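Side-chain contact in transcriptional regulator ComR (Streptococcus vestibularis F0396, PDB 6HU8), which probably binds DNA as a competence regulator of the RNPP family, joining a helix-turn-helix domain to a TPR domain associated with peptide-pheromone signalling: residues Lys12-Arg15 with Glu16-Met20. Sequence-based numbering, arbitrary orientation.
Sequences KTER and ECQQM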
# COMPACT_ATOMS: atom_id res chain seq x y z
N LYS A 12 21.55 -15.19 14.86
CA LYS A 12 21.15 -15.91 16.06
C LYS A 12 22.35 -16.25 16.94
O LYS A 12 22.27 -16.13 18.17
CB LYS A 12 20.40 -17.19 15.68
CG LYS A 12 19.89 -17.99 16.89
CD LYS A 12 18.87 -19.02 16.44
CE LYS A 12 19.31 -20.44 16.73
NZ LYS A 12 19.02 -20.85 18.13
N THR A 13 23.45 -16.67 16.32
CA THR A 13 24.63 -17.06 17.09
C THR A 13 25.21 -15.86 17.83
O THR A 13 25.58 -15.96 19.00
CB THR A 13 25.71 -17.70 16.20
OG1 THR A 13 25.22 -18.94 15.70
CG2 THR A 13 26.98 -17.98 17.00
N GLU A 14 25.25 -14.71 17.17
CA GLU A 14 25.82 -13.52 17.80
C GLU A 14 24.92 -12.96 18.91
O GLU A 14 25.41 -12.52 19.95
CB GLU A 14 26.08 -12.44 16.75
CG GLU A 14 26.70 -11.18 17.31
CD GLU A 14 28.10 -11.42 17.85
OE1 GLU A 14 28.44 -10.82 18.90
OE2 GLU A 14 28.86 -12.20 17.23
N ARG A 15 23.61 -12.97 18.67
CA ARG A 15 22.66 -12.55 19.69
C ARG A 15 22.85 -13.40 20.96
O ARG A 15 22.92 -12.86 22.08
CB ARG A 15 21.22 -12.68 19.18
CG ARG A 15 20.18 -12.22 20.21
CD ARG A 15 18.74 -12.32 19.71
NE ARG A 15 18.38 -13.66 19.25
CZ ARG A 15 18.12 -14.70 20.04
NH1 ARG A 15 18.22 -14.59 21.36
NH2 ARG A 15 17.79 -15.87 19.51
N GLU A 16 22.91 -14.71 20.78
CA GLU A 16 23.05 -15.64 21.91
C GLU A 16 24.40 -15.47 22.58
O GLU A 16 24.50 -15.47 23.79
CB GLU A 16 22.87 -17.08 21.46
CG GLU A 16 21.41 -17.45 21.25
CD GLU A 16 21.23 -18.79 20.57
OE1 GLU A 16 22.24 -19.40 20.15
OE2 GLU A 16 20.06 -19.23 20.44
N CYS A 17 25.43 -15.31 21.76
CA CYS A 17 26.77 -15.02 22.25
C CYS A 17 26.75 -13.84 23.22
O CYS A 17 27.46 -13.83 24.21
CB CYS A 17 27.70 -14.72 21.07
SG CYS A 17 29.44 -14.91 21.44
N GLN A 18 25.92 -12.83 22.95
CA GLN A 18 25.81 -11.67 23.83
C GLN A 18 24.76 -11.85 24.92
O GLN A 18 24.42 -10.90 25.63
CB GLN A 18 25.50 -10.39 23.02
CG GLN A 18 26.52 -10.07 21.89
CD GLN A 18 26.27 -8.73 21.23
OE1 GLN A 18 25.63 -7.85 21.81
NE2 GLN A 18 26.77 -8.56 20.01
N GLN A 19 24.22 -13.07 25.02
CA GLN A 19 23.20 -13.41 26.02
C GLN A 19 22.04 -12.42 25.96
O GLN A 19 21.53 -11.94 26.98
CB GLN A 19 23.82 -13.49 27.41
CG GLN A 19 24.93 -14.53 27.48
CD GLN A 19 25.55 -14.69 28.87
OE1 GLN A 19 25.54 -13.76 29.68
NE2 GLN A 19 26.09 -15.87 29.14
N MET A 20 21.63 -12.13 24.73
CA MET A 20 20.60 -11.15 24.46
C MET A 20 19.31 -11.85 24.03
O MET A 20 19.31 -12.63 23.07
CB MET A 20 21.06 -10.16 23.38
CG MET A 20 20.15 -8.96 23.21
SD MET A 20 20.54 -7.84 21.82
CE MET A 20 21.98 -6.96 22.46
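With CG trans to the backbone N (chi1 -179°), Arg15 sends its chain out from the helix flank and bends at chi3, bringing NH1 to Met20 O at 2.8 Å as the chain leaves the helix. The carbonyl oxygen lies near the guanidinium plane and the donor sits in the carbonyl plane, so the N-H meets the oxygen edge-on. Arginine suits this buried place because its several N-H groups serve separate partners: NH1 holds Met20 O, while NE forms a salt bridge with Glu41, tying this helix end to helix 34-41. CG of Glu16 packs over one guanidinium face as an apolar contact. Lys12, bent at chi3 and chi4, reaches Glu16 one turn on, its NZ meeting OE2 on the syn side at 3.0 Å, though somewhat out of the carboxylate plane, in an i to i+4 salt bridge. On another side of the helix, Glu14 turns at chi2 to present OE1, by its anti lone pair, to NE2 of Gln18 at 3.0 Å; the bond is nearly straight (173°), although the carboxylate and amide planes stand 70° apart. An amide fits here because NE2 has two hydrogens, and it also bonds Leu59 O. The chain then leaves the helix: Gln19, with positive phi, lets Met20 N bond Arg15 O at 3.0 Å and Gln19 N bond Glu16 O at 2.7 Å, the Schellman motif that ends helix 3-17, which packs on the probable DNA-binding helix-turn-helix region.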